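Local coordinates for protein putative acyl-CoA dehydrogenase (Burkholderia xenovorans, PDB 5JSC) that belongs to the acyl-CoA dehydrogenase family of flavoproteins, binds flavin-adenine dinucleotide and assembles from four copies of its chain, at residues C[36-41]-C[99-104]; C[273-278]-C[369-374]; C[77-82]-C[130-135]. All coordinates share one frame; numbering follows the deposited sequence.

Contact 1: C[36-41]-C[99-104]. With SO4 (sulfate ion), chain S.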
ATOM      1  N   GLY C  36      35.018 -13.082  -4.162  1.00 15.02           N
ATOM      2  CA  GLY C  36      36.118 -12.255  -4.624  1.00 15.60           C
ATOM      3  C   GLY C  36      35.776 -10.780  -4.647  1.00 15.62           C
ATOM      4  O   GLY C  36      36.574  -9.945  -4.207  1.00 16.73           O
ATOM      5  N   ILE C  37      34.587 -10.432  -5.150  1.00 13.81           N
ATOM      6  CA  ILE C  37      34.256  -9.011  -5.198  1.00 13.35           C
ATOM      7  C   ILE C  37      33.983  -8.484  -3.789  1.00 14.39           C
ATOM      8  O   ILE C  37      34.318  -7.336  -3.480  1.00 15.26           O
ATOM      9  CB  ILE C  37      33.092  -8.734  -6.179  1.00 13.77           C
ATOM     10  CG1 ILE C  37      32.854  -7.228  -6.313  1.00 13.07           C
ATOM     11  CG2 ILE C  37      31.812  -9.460  -5.780  1.00 15.03           C
ATOM     12  CD1 ILE C  37      34.020  -6.477  -6.915  1.00 14.18           C
ATOM     13  N   GLU C  38      33.427  -9.315  -2.898  1.00 14.58           N
ATOM     14  CA  GLU C  38      33.263  -8.885  -1.509  1.00 15.58           C
ATOM     15  C   GLU C  38      34.607  -8.583  -0.857  1.00 14.58           C
ATOM     16  O   GLU C  38      34.758  -7.567  -0.162  1.00 16.62           O
ATOM     17  CB  GLU C  38      32.507  -9.942  -0.702  1.00 16.42           C
ATOM     18  CG  GLU C  38      32.431  -9.661   0.808  1.00 19.23           C
ATOM     19  CD  GLU C  38      31.703  -8.366   1.174  1.00 20.51           C
ATOM     20  OE1 GLU C  38      30.908  -7.857   0.358  1.00 18.35           O
ATOM     21  OE2 GLU C  38      31.922  -7.863   2.300  1.00 23.37           O
ATOM     22  N   ALA C  39      35.598  -9.458  -1.059  1.00 16.05           N
ATOM     23  CA  ALA C  39      36.921  -9.207  -0.503  1.00 17.29           C
ATOM     24  C   ALA C  39      37.539  -7.945  -1.093  1.00 16.60           C
ATOM     25  O   ALA C  39      38.200  -7.177  -0.381  1.00 18.05           O
ATOM     26  CB  ALA C  39      37.833 -10.412  -0.746  1.00 17.46           C
ATOM     27  N   TRP C  40      37.345  -7.718  -2.398  1.00 16.55           N
ATOM     28  CA  TRP C  40      37.846  -6.490  -3.005  1.00 16.53           C
ATOM     29  C   TRP C  40      37.214  -5.268  -2.347  1.00 17.54           C
ATOM     30  O   TRP C  40      37.905  -4.294  -2.027  1.00 17.20           O
ATOM     31  CB  TRP C  40      37.590  -6.495  -4.522  1.00 16.02           C
ATOM     32  CG  TRP C  40      38.181  -5.274  -5.212  1.00 17.89           C
ATOM     33  CD1 TRP C  40      39.421  -5.174  -5.785  1.00 19.15           C
ATOM     34  CD2 TRP C  40      37.573  -3.979  -5.353  1.00 18.26           C
ATOM     35  NE1 TRP C  40      39.616  -3.903  -6.279  1.00 20.22           N
ATOM     36  CE2 TRP C  40      38.497  -3.151  -6.026  1.00 18.64           C
ATOM     37  CE3 TRP C  40      36.338  -3.444  -4.980  1.00 17.46           C
ATOM     38  CZ2 TRP C  40      38.225  -1.819  -6.329  1.00 18.82           C
ATOM     39  CZ3 TRP C  40      36.067  -2.116  -5.279  1.00 16.33           C
ATOM     40  CH2 TRP C  40      37.008  -1.319  -5.948  1.00 18.60           C
ATOM     41  N   CYS C  41      35.903  -5.319  -2.106  1.00 16.88           N
ATOM     42  CA  CYS C  41      35.219  -4.204  -1.454  1.00 17.15           C
ATOM     43  C   CYS C  41      35.754  -3.951  -0.050  1.00 18.76           C
ATOM     44  O   CYS C  41      35.969  -2.796   0.339  1.00 20.99           O
ATOM     45  CB  CYS C  41      33.721  -4.477  -1.394  1.00 16.20           C
ATOM     46  SG  CYS C  41      32.906  -4.351  -2.980  1.00 17.05           S
ATOM     47  N   ALA C  99      27.278  -2.063  -4.827  1.00 10.36           N
ATOM     48  CA  ALA C  99      26.279  -1.135  -4.296  1.00 10.66           C
ATOM     49  C   ALA C  99      26.095  -1.313  -2.795  1.00 11.53           C
ATOM     50  O   ALA C  99      25.867  -0.335  -2.067  1.00 11.99           O
ATOM     51  CB  ALA C  99      24.946  -1.332  -5.014  1.00 12.02           C
ATOM     52  N   LYS C 100      26.195  -2.558  -2.311  1.00 11.03           N
ATOM     53  CA  LYS C 100      26.066  -2.823  -0.883  1.00 10.63           C
ATOM     54  C   LYS C 100      27.135  -2.099  -0.068  1.00 10.78           C
ATOM     55  O   LYS C 100      26.937  -1.861   1.129  1.00 13.82           O
ATOM     56  CB  LYS C 100      26.131  -4.338  -0.644  1.00 13.15           C
ATOM     57  CG  LYS C 100      25.858  -4.774   0.791  1.00 16.04           C
ATOM     58  CD  LYS C 100      25.646  -6.278   0.888  1.00 18.04           C
ATOM     59  CE  LYS C 100      26.882  -7.049   0.481  1.00 22.25           C
ATOM     60  NZ  LYS C 100      26.671  -8.526   0.598  1.00 24.16           N
ATOM     61  N   HIS C 101      28.257  -1.734  -0.688  1.00 11.65           N
ATOM     62  CA  HIS C 101      29.334  -1.015  -0.022  1.00 13.31           C
ATOM     63  C   HIS C 101      29.458   0.441  -0.440  1.00 13.77           C
ATOM     64  O   HIS C 101      29.822   1.278   0.398  1.00 16.47           O
ATOM     65  CB  HIS C 101      30.679  -1.697  -0.296  1.00 14.40           C
ATOM     66  CG  HIS C 101      30.817  -3.053   0.318  1.00 16.49           C
ATOM     67  ND1 HIS C 101      31.451  -3.256   1.524  1.00 19.30           N
ATOM     68  CD2 HIS C 101      30.432  -4.277  -0.116  1.00 16.15           C
ATOM     69  CE1 HIS C 101      31.444  -4.547   1.812  1.00 19.92           C
ATOM     70  NE2 HIS C 101      30.828  -5.188   0.835  1.00 17.60           N
ATOM     71  N   SER C 102      29.184   0.764  -1.707  1.00 13.92           N
ATOM     72  CA  SER C 102      29.510   2.086  -2.247  1.00 14.45           C
ATOM     73  C   SER C 102      28.711   2.349  -3.509  1.00 13.32           C
ATOM     74  O   SER C 102      28.876   1.636  -4.508  1.00 14.74           O
ATOM     75  CB  SER C 102      30.997   2.191  -2.558  1.00 15.89           C
ATOM     76  OG  SER C 102      31.255   3.340  -3.348  1.00 17.52           O
ATOM     77  N   GLY C 103      27.883   3.394  -3.490  1.00 14.13           N
ATOM     78  CA  GLY C 103      27.207   3.790  -4.714  1.00 13.75           C
ATOM     79  C   GLY C 103      28.162   4.264  -5.793  1.00 13.44           C
ATOM     80  O   GLY C 103      27.893   4.081  -6.981  1.00 13.05           O
ATOM     81  N   LEU C 104      29.284   4.877  -5.401  1.00 14.30           N
ATOM     82  CA  LEU C 104      30.262   5.341  -6.383  1.00 14.59           C
ATOM     83  C   LEU C 104      30.907   4.167  -7.112  1.00 13.34           C
ATOM     84  O   LEU C 104      31.076   4.199  -8.339  1.00 13.29           O
ATOM     85  CB  LEU C 104      31.338   6.189  -5.702  1.00 19.81           C
ATOM     86  CG  LEU C 104      30.887   7.448  -4.955  1.00 26.26           C
ATOM     87  CD1 LEU C 104      31.991   7.956  -4.037  1.00 28.69           C
ATOM     88  CD2 LEU C 104      30.483   8.516  -5.933  1.00 30.58           C
TER
HETATM   89  S   SO4 S 507      29.398   6.024  -1.368  0.72 61.32           S
HETATM   90  O1  SO4 S 507      30.326   5.720  -0.281  0.72 61.44           O
HETATM   91  O2  SO4 S 507      30.005   5.629  -2.632  0.72 60.62           O
HETATM   92  O3  SO4 S 507      29.111   7.457  -1.379  0.72 61.41           O
HETATM   93  O4  SO4 S 507      28.158   5.273  -1.185  0.72 61.04           O
HETATM   94  O   HOH W   1      28.948  -9.617  -0.079  1.00 24.78           O
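H101 meets both E38 and C41, tying helix 28-44 to the C-terminal part of helix 88-101 within the helical N-terminal domain of the acyl-CoA dehydrogenase fold. The bond is a His-carboxylate pair: H101 NE2 donates to E38 OE1 at 2.7 Å with an N-H...O angle of 159°. The oxygen lies near the imidazole plane at the ring edge and is approached on its syn side but tilted well out of the carboxylate plane, while the carboxylate is turned 39° from the ring. E38 reaches it through a chain bent at chi2. C41 works on a ring face instead. Its CB stands 3.6 Å from the H101 ring centroid and 11° off the normal, a CH-pi contact almost over the centre, while SG meets the ring obliquely.

R42 forms a salt bridge with E38 OE2, so both carboxylate oxygens have partners. S102, just before helix 103-122, is its N-cap. S102 OG and the backbone N of G103 and L104 bind a sulfate, probably from the crystallisation liquor. K100, its chain bent at chi3, brings NZ to 4.3 Å from E38 OE1, too far for a salt bridge; a water accepts from K100 NZ at 2.6 Å and donates to E38 OE1 at 2.7 Å.

Contact 2: C[273-278]-C[369-374]; sequences ARHAMA and EMLYRE. With EDO (1,2-ethanediol), chain O.
A single methyl group, CD1 of L371, makes every approach under 4.2 Å between segments 273-278 and 369-374, and it touches an imidazole face, an alanine methyl and a backbone nitrogen. Over H275 it lies 4.3 Å from the ring centroid and 27° off the ring normal, which places it over the face as a CH-pi contact. The two side chains cross at about a right angle. H275 has CG anti to its own backbone N (chi1 -168°), a torsion that brings a ring face to L371 CD1. The same CD1 is 3.7 Å from A276 N and 4.0 Å from A276 CB, so the methyl sits against helix 250-286 where A276 and L371 have the closest CA atoms, 7.3 Å apart. I350 of helix 332-356 packs on both A276 and L371, and F272 adds to L371, making this part of the helical bundle of the C-terminal domain.

The charged side chains of both segments make their bonds elsewhere. R373 grips E369 one turn earlier, side-on: R373 NE reaches E369 OE2 at 2.8 Å and R373 NH2 reaches E369 OE1 at 3.1 Å. R274 NH2 donates to O1 of a 1,2-ethanediol, probably from the crystallisation liquor, and R274 NE forms a salt bridge with E96. The Y372 ring stacks on Y372 of the second subunit, bringing helix 367-376 to the tetramer interface. Since no hydrogen bond or salt bridge spans the two segments, their mutual contact rests on dispersion and the weak CH-pi term, with the ionic bonds made within a helix or to other partners.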
ATOM      1  N   ALA C 273      19.562  -2.121  -0.830  1.00  9.46           N
ATOM      2  CA  ALA C 273      18.596  -2.625   0.148  1.00  8.68           C
ATOM      3  C   ALA C 273      19.264  -3.528   1.181  1.00  9.77           C
ATOM      4  O   ALA C 273      18.952  -3.452   2.379  1.00 10.16           O
ATOM      5  CB  ALA C 273      17.456  -3.361  -0.558  1.00 10.70           C
ATOM      6  N   ARG C 274      20.178  -4.402   0.743  1.00  9.34           N
ATOM      7  CA  ARG C 274      20.847  -5.270   1.709  1.00  9.70           C
ATOM      8  C   ARG C 274      21.670  -4.462   2.700  1.00  9.84           C
ATOM      9  O   ARG C 274      21.749  -4.815   3.886  1.00 10.03           O
ATOM     10  CB  ARG C 274      21.736  -6.287   0.994  1.00  9.59           C
ATOM     11  CG  ARG C 274      20.967  -7.356   0.234  1.00 11.26           C
ATOM     12  CD  ARG C 274      21.884  -8.536  -0.052  1.00 10.85           C
ATOM     13  NE  ARG C 274      21.311  -9.541  -0.955  1.00 12.03           N
ATOM     14  CZ  ARG C 274      20.478 -10.511  -0.584  1.00 12.15           C
ATOM     15  NH1 ARG C 274      20.067 -10.594   0.672  1.00 13.63           N
ATOM     16  NH2 ARG C 274      20.044 -11.400  -1.478  1.00 13.17           N
ATOM     17  N   HIS C 275      22.302  -3.379   2.239  1.00  8.98           N
ATOM     18  CA  HIS C 275      23.021  -2.516   3.172  1.00  9.44           C
ATOM     19  C   HIS C 275      22.061  -1.925   4.199  1.00  9.33           C
ATOM     20  O   HIS C 275      22.334  -1.943   5.406  1.00 10.43           O
ATOM     21  CB  HIS C 275      23.756  -1.420   2.394  1.00 10.26           C
ATOM     22  CG  HIS C 275      24.746  -0.649   3.210  1.00 10.16           C
ATOM     23  ND1 HIS C 275      25.535   0.345   2.671  1.00 12.55           N
ATOM     24  CD2 HIS C 275      25.070  -0.714   4.523  1.00 11.82           C
ATOM     25  CE1 HIS C 275      26.311   0.851   3.615  1.00 14.86           C
ATOM     26  NE2 HIS C 275      26.055   0.220   4.746  1.00 13.60           N
ATOM     27  N   ALA C 276      20.906  -1.428   3.742  1.00  9.55           N
ATOM     28  CA  ALA C 276      19.921  -0.874   4.672  1.00  9.75           C
ATOM     29  C   ALA C 276      19.422  -1.934   5.646  1.00  9.81           C
ATOM     30  O   ALA C 276      19.199  -1.646   6.830  1.00 10.35           O
ATOM     31  CB  ALA C 276      18.749  -0.270   3.891  1.00 11.05           C
ATOM     32  N   MET C 277      19.196  -3.153   5.151  1.00  9.56           N
ATOM     33  CA  MET C 277      18.756  -4.249   6.014  1.00 10.62           C
ATOM     34  C   MET C 277      19.762  -4.509   7.127  1.00 11.45           C
ATOM     35  O   MET C 277      19.388  -4.674   8.294  1.00 11.82           O
ATOM     36  CB  MET C 277      18.562  -5.514   5.174  1.00 11.98           C
ATOM     37  CG  MET C 277      18.090  -6.741   5.947  1.00 14.22           C
ATOM     38  SD  MET C 277      16.293  -6.727   6.116  1.00 20.06           S
ATOM     39  CE  MET C 277      16.042  -6.604   7.855  1.00 24.09           C
ATOM     40  N   ALA C 278      21.049  -4.585   6.777  1.00 10.88           N
ATOM     41  CA  ALA C 278      22.062  -4.812   7.805  1.00 10.59           C
ATOM     42  C   ALA C 278      22.052  -3.693   8.838  1.00 11.61           C
ATOM     43  O   ALA C 278      22.124  -3.952  10.047  1.00 13.44           O
ATOM     44  CB  ALA C 278      23.442  -4.952   7.154  1.00 12.04           C
ATOM     45  N   GLU C 369      21.126   7.513   5.717  1.00 10.31           N
ATOM     46  CA  GLU C 369      20.847   8.797   5.074  1.00 10.43           C
ATOM     47  C   GLU C 369      21.410   8.823   3.662  1.00 10.25           C
ATOM     48  O   GLU C 369      20.767   9.327   2.731  1.00 11.45           O
ATOM     49  CB  GLU C 369      21.427   9.944   5.905  1.00 11.37           C
ATOM     50  CG  GLU C 369      21.070  11.345   5.418  1.00 12.52           C
ATOM     51  CD  GLU C 369      22.012  11.893   4.359  1.00 12.94           C
ATOM     52  OE1 GLU C 369      23.148  11.389   4.207  1.00 13.66           O
ATOM     53  OE2 GLU C 369      21.621  12.865   3.684  1.00 15.64           O
ATOM     54  N   MET C 370      22.608   8.269   3.481  1.00 11.17           N
ATOM     55  CA  MET C 370      23.190   8.205   2.147  1.00 12.34           C
ATOM     56  C   MET C 370      22.364   7.312   1.234  1.00  9.80           C
ATOM     57  O   MET C 370      22.169   7.631   0.056  1.00 10.58           O
ATOM     58  CB  MET C 370      24.629   7.704   2.235  1.00 14.26           C
ATOM     59  CG  MET C 370      25.518   8.667   2.996  1.00 19.04           C
ATOM     60  SD  MET C 370      27.251   8.227   2.993  1.00 27.08           S
ATOM     61  CE  MET C 370      27.212   6.659   3.824  1.00 28.04           C
ATOM     62  N   LEU C 371      21.879   6.181   1.758  1.00 10.25           N
ATOM     63  CA  LEU C 371      21.078   5.271   0.945  1.00 10.18           C
ATOM     64  C   LEU C 371      19.758   5.912   0.533  1.00  9.48           C
ATOM     65  O   LEU C 371      19.274   5.682  -0.582  1.00  9.94           O
ATOM     66  CB  LEU C 371      20.835   3.970   1.705  1.00 10.77           C
ATOM     67  CG  LEU C 371      22.088   3.102   1.865  1.00 10.70           C
ATOM     68  CD1 LEU C 371      21.892   2.072   2.972  1.00 11.60           C
ATOM     69  CD2 LEU C 371      22.435   2.405   0.549  1.00 13.64           C
ATOM     70  N   TYR C 372      19.164   6.714   1.422  1.00  9.32           N
ATOM     71  CA  TYR C 372      17.930   7.420   1.097  1.00  9.23           C
ATOM     72  C   TYR C 372      18.121   8.343  -0.101  1.00  9.29           C
ATOM     73  O   TYR C 372      17.220   8.486  -0.941  1.00 10.35           O
ATOM     74  CB  TYR C 372      17.464   8.200   2.329  1.00  9.33           C
ATOM     75  CG  TYR C 372      16.224   9.043   2.118  1.00  9.63           C
ATOM     76  CD1 TYR C 372      14.951   8.469   2.122  1.00 10.38           C
ATOM     77  CD2 TYR C 372      16.325  10.425   1.941  1.00 10.44           C
ATOM     78  CE1 TYR C 372      13.796   9.260   1.949  1.00 10.38           C
ATOM     79  CE2 TYR C 372      15.191  11.216   1.781  1.00 10.16           C
ATOM     80  CZ  TYR C 372      13.932  10.629   1.774  1.00  9.92           C
ATOM     81  OH  TYR C 372      12.811  11.410   1.604  1.00 10.71           O
ATOM     82  N   ARG C 373      19.290   8.979  -0.202  1.00 10.22           N
ATOM     83  CA  ARG C 373      19.584   9.786  -1.386  1.00 11.60           C
ATOM     84  C   ARG C 373      19.953   8.923  -2.585  1.00 11.27           C
ATOM     85  O   ARG C 373      19.520   9.205  -3.707  1.00 12.18           O
ATOM     86  CB  ARG C 373      20.696  10.788  -1.078  1.00 12.97           C
ATOM     87  CG  ARG C 373      20.231  11.840  -0.065  1.00 12.91           C
ATOM     88  CD  ARG C 373      21.225  12.971   0.105  1.00 15.12           C
ATOM     89  NE  ARG C 373      22.301  12.576   0.988  1.00 16.60           N
ATOM     90  CZ  ARG C 373      23.528  12.276   0.589  1.00 17.74           C
ATOM     91  NH1 ARG C 373      23.857  12.356  -0.697  1.00 19.05           N
ATOM     92  NH2 ARG C 373      24.434  11.913   1.485  1.00 18.61           N
ATOM     93  N   GLU C 374      20.731   7.864  -2.362  1.00  9.68           N
ATOM     94  CA  GLU C 374      21.265   7.080  -3.471  1.00 11.65           C
ATOM     95  C   GLU C 374      20.165   6.359  -4.245  1.00 10.53           C
ATOM     96  O   GLU C 374      20.239   6.238  -5.474  1.00 12.05           O
ATOM     97  CB  GLU C 374      22.274   6.069  -2.932  1.00 15.15           C
ATOM     98  CG  GLU C 374      23.056   5.363  -4.010  1.00 20.07           C
ATOM     99  CD  GLU C 374      24.177   6.229  -4.546  1.00 25.73           C
ATOM    100  OE1 GLU C 374      25.053   6.632  -3.747  1.00 30.34           O
ATOM    101  OE2 GLU C 374      24.174   6.523  -5.756  1.00 27.82           O
TER
HETATM  102  C1  EDO O 503      21.853 -12.951  -4.234  1.00 23.56           C
HETATM  103  O1  EDO O 503      21.319 -11.651  -3.994  1.00 23.32           O
HETATM  104  C2  EDO O 503      23.357 -12.942  -4.007  1.00 26.99           C
HETATM  105  O2  EDO O 503      23.666 -12.185  -2.834  1.00 29.83           O

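Contact 3: C[77-82]-C[130-135]; sequences VAYGGH and RYLPRV
Y79 lies against L132 and P133, joining the loop between helices 53-66 and 88-101 to helix 125-136 in the N-terminal domain. The apolar contacts centre on the first carbon of the tyrosine side chain. Y79 CB is 3.8 Å from L132 CB and 4.0 Å from L132 CD1, with P133 CD farther off at 4.5 Å. With chi1 at -53°, CG stands anti to the carbonyl carbon, and the ring continues away from the leucine, to pack on K128 and T129 of the preceding turn. A78 CB stands over the centre of one face of the same ring.

The polar backbone atom in the contact is Y79 O. It approaches P133 N to 3.1 Å, but this tertiary amide nitrogen carries no hydrogen, so this is a polar approach without a hydrogen bond. P133 CG and P133 CD each lie 3.5 Å from that oxygen, which therefore sits over a face of the pyrrolidine ring. R134 N also lacks its bond to the turn before; the kink of the helix there is consistent with the proline. G80 follows Y79 with phi 99°, and a CB there would lie 3.3 Å from P133 CA, besides jamming against the Y79 carbonyl.

Hydrogen bonds hold each side internally: G80 N bonds to V77 O across the turn, and R130 NE donates to Y131 OH within the helix.

Among its neighbours, helix 125-136 rests on helix 103-122 through L132, which packs on S116 and S120, and through Y131 on I119. R130 and Y131 both reach D208 of strand 202-208, so this helix joins the loop 77-82 to the helices of its own domain and to the beta-sheet of the middle domain.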
ATOM      1  N   VAL C  77      35.935 -12.677 -25.760  1.00 15.15           N
ATOM      2  CA  VAL C  77      37.225 -12.944 -25.133  1.00 16.46           C
ATOM      3  C   VAL C  77      38.351 -12.257 -25.900  1.00 16.65           C
ATOM      4  O   VAL C  77      39.304 -11.739 -25.303  1.00 17.29           O
ATOM      5  CB  VAL C  77      37.448 -14.463 -25.025  1.00 18.99           C
ATOM      6  CG1 VAL C  77      38.863 -14.762 -24.561  1.00 20.04           C
ATOM      7  CG2 VAL C  77      36.435 -15.057 -24.065  1.00 18.55           C
ATOM      8  N   ALA C  78      38.253 -12.226 -27.231  1.00 16.07           N
ATOM      9  CA  ALA C  78      39.279 -11.583 -28.045  1.00 16.50           C
ATOM     10  C   ALA C  78      39.396 -10.091 -27.770  1.00 17.01           C
ATOM     11  O   ALA C  78      40.426  -9.488 -28.104  1.00 18.36           O
ATOM     12  CB  ALA C  78      38.979 -11.806 -29.528  1.00 17.74           C
ATOM     13  N   TYR C  79      38.371  -9.486 -27.169  1.00 14.65           N
ATOM     14  CA  TYR C  79      38.311  -8.046 -26.943  1.00 15.01           C
ATOM     15  C   TYR C  79      38.423  -7.682 -25.467  1.00 16.36           C
ATOM     16  O   TYR C  79      38.106  -6.551 -25.084  1.00 17.62           O
ATOM     17  CB  TYR C  79      37.020  -7.485 -27.539  1.00 16.73           C
ATOM     18  CG  TYR C  79      36.861  -7.870 -28.984  1.00 18.25           C
ATOM     19  CD1 TYR C  79      37.744  -7.389 -29.939  1.00 18.06           C
ATOM     20  CD2 TYR C  79      35.844  -8.722 -29.395  1.00 20.87           C
ATOM     21  CE1 TYR C  79      37.630  -7.752 -31.259  1.00 20.74           C
ATOM     22  CE2 TYR C  79      35.718  -9.084 -30.734  1.00 22.76           C
ATOM     23  CZ  TYR C  79      36.616  -8.589 -31.652  1.00 24.41           C
ATOM     24  OH  TYR C  79      36.519  -8.923 -32.977  1.00 28.64           O
ATOM     25  N   GLY C  80      38.880  -8.609 -24.629  1.00 15.58           N
ATOM     26  CA  GLY C  80      39.060  -8.338 -23.217  1.00 16.59           C
ATOM     27  C   GLY C  80      37.936  -8.817 -22.325  1.00 15.24           C
ATOM     28  O   GLY C  80      38.039  -8.675 -21.100  1.00 16.17           O
ATOM     29  N   GLY C  81      36.875  -9.377 -22.893  1.00 14.26           N
ATOM     30  CA  GLY C  81      35.765  -9.840 -22.087  1.00 13.79           C
ATOM     31  C   GLY C  81      36.059 -11.139 -21.367  1.00 14.15           C
ATOM     32  O   GLY C  81      36.950 -11.907 -21.733  1.00 15.80           O
ATOM     33  N   HIS C  82      35.290 -11.381 -20.301  1.00 15.03           N
ATOM     34  CA  HIS C  82      35.427 -12.635 -19.566  1.00 15.58           C
ATOM     35  C   HIS C  82      35.038 -13.824 -20.435  1.00 16.76           C
ATOM     36  O   HIS C  82      35.695 -14.878 -20.407  1.00 18.21           O
ATOM     37  CB  HIS C  82      34.560 -12.602 -18.309  1.00 17.47           C
ATOM     38  CG  HIS C  82      34.476 -13.927 -17.623  1.00 23.88           C
ATOM     39  ND1 HIS C  82      35.520 -14.441 -16.885  1.00 27.66           N
ATOM     40  CD2 HIS C  82      33.500 -14.864 -17.603  1.00 26.81           C
ATOM     41  CE1 HIS C  82      35.182 -15.632 -16.420  1.00 28.42           C
ATOM     42  NE2 HIS C  82      33.960 -15.912 -16.840  1.00 29.78           N
ATOM     43  N   ARG C 130      39.134  -1.458 -31.000  1.00 17.44           N
ATOM     44  CA  ARG C 130      39.591  -0.147 -30.562  1.00 19.11           C
ATOM     45  C   ARG C 130      39.084   0.188 -29.166  1.00 18.04           C
ATOM     46  O   ARG C 130      39.808   0.801 -28.377  1.00 21.39           O
ATOM     47  CB  ARG C 130      39.164   0.924 -31.565  1.00 22.62           C
ATOM     48  CG  ARG C 130      39.433   2.359 -31.102  1.00 26.21           C
ATOM     49  CD  ARG C 130      39.152   3.367 -32.211  1.00 30.82           C
ATOM     50  NE  ARG C 130      39.144   4.748 -31.729  1.00 36.16           N
ATOM     51  CZ  ARG C 130      40.233   5.484 -31.520  1.00 39.42           C
ATOM     52  NH1 ARG C 130      41.439   4.975 -31.743  1.00 41.86           N
ATOM     53  NH2 ARG C 130      40.118   6.731 -31.083  1.00 39.85           N
ATOM     54  N   TYR C 131      37.857  -0.206 -28.832  1.00 15.64           N
ATOM     55  CA  TYR C 131      37.235   0.284 -27.603  1.00 13.75           C
ATOM     56  C   TYR C 131      37.139  -0.747 -26.494  1.00 13.93           C
ATOM     57  O   TYR C 131      37.365  -0.401 -25.334  1.00 14.76           O
ATOM     58  CB  TYR C 131      35.830   0.844 -27.902  1.00 14.68           C
ATOM     59  CG  TYR C 131      35.922   2.074 -28.769  1.00 15.31           C
ATOM     60  CD1 TYR C 131      36.254   3.305 -28.220  1.00 17.25           C
ATOM     61  CD2 TYR C 131      35.728   1.999 -30.143  1.00 17.08           C
ATOM     62  CE1 TYR C 131      36.375   4.433 -29.014  1.00 16.95           C
ATOM     63  CE2 TYR C 131      35.843   3.119 -30.945  1.00 18.69           C
ATOM     64  CZ  TYR C 131      36.169   4.334 -30.374  1.00 16.73           C
ATOM     65  OH  TYR C 131      36.281   5.453 -31.161  1.00 18.21           O
ATOM     66  N   LEU C 132      36.817  -2.004 -26.803  1.00 13.37           N
ATOM     67  CA  LEU C 132      36.465  -2.913 -25.717  1.00 12.92           C
ATOM     68  C   LEU C 132      37.640  -3.315 -24.828  1.00 13.76           C
ATOM     69  O   LEU C 132      37.448  -3.430 -23.611  1.00 14.51           O
ATOM     70  CB  LEU C 132      35.773  -4.158 -26.269  1.00 13.18           C
ATOM     71  CG  LEU C 132      34.403  -3.852 -26.880  1.00 12.94           C
ATOM     72  CD1 LEU C 132      33.740  -5.152 -27.337  1.00 15.73           C
ATOM     73  CD2 LEU C 132      33.466  -3.089 -25.904  1.00 13.85           C
ATOM     74  N   PRO C 133      38.855  -3.543 -25.350  1.00 13.70           N
ATOM     75  CA  PRO C 133      39.945  -3.905 -24.430  1.00 13.07           C
ATOM     76  C   PRO C 133      40.238  -2.828 -23.404  1.00 13.39           C
ATOM     77  O   PRO C 133      40.555  -3.151 -22.253  1.00 14.36           O
ATOM     78  CB  PRO C 133      41.133  -4.141 -25.374  1.00 14.50           C
ATOM     79  CG  PRO C 133      40.499  -4.565 -26.637  1.00 15.01           C
ATOM     80  CD  PRO C 133      39.281  -3.700 -26.754  1.00 14.84           C
ATOM     81  N   ARG C 134      40.141  -1.552 -23.795  1.00 15.02           N
ATOM     82  CA  ARG C 134      40.399  -0.461 -22.861  1.00 15.09           C
ATOM     83  C   ARG C 134      39.251  -0.287 -21.873  1.00 14.35           C
ATOM     84  O   ARG C 134      39.483   0.085 -20.718  1.00 14.18           O
ATOM     85  CB  ARG C 134      40.638   0.843 -23.622  1.00 18.11           C
ATOM     86  N   VAL C 135      38.015  -0.536 -22.301  1.00 12.93           N
ATOM     87  CA  VAL C 135      36.905  -0.575 -21.346  1.00 12.65           C
ATOM     88  C   VAL C 135      37.156  -1.671 -20.318  1.00 12.57           C
ATOM     89  O   VAL C 135      37.029  -1.461 -19.103  1.00 12.93           O
ATOM     90  CB  VAL C 135      35.566  -0.792 -22.079  1.00 11.39           C
ATOM     91  CG1 VAL C 135      34.446  -1.125 -21.076  1.00 12.92           C
ATOM     92  CG2 VAL C 135      35.187   0.446 -22.907  1.00 12.54           C
TER

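Overall arrangement
From the N terminus, helix 28-44 supplies the first half of contact 1, and loop 77-82 follows as the first half of contact 3. Segment 99-104 then closes contact 1 over 57 intervening residues, and helix 125-136 closes contact 3, so these two loops cross within the N-terminal domain; their centres are about 23 Å apart. Contact 2 opens only afterwards, in helix 250-286, and closes in helix 367-376 after 90 residues of the C-terminal domain. Contacts 1 and 2 meet directly, K100 O lying 3.0 Å from H275 ND1, which joins the two helical domains. Contacts 2 and 3 lie on opposite sides of the chain's centre, about 33 Å apart between centres.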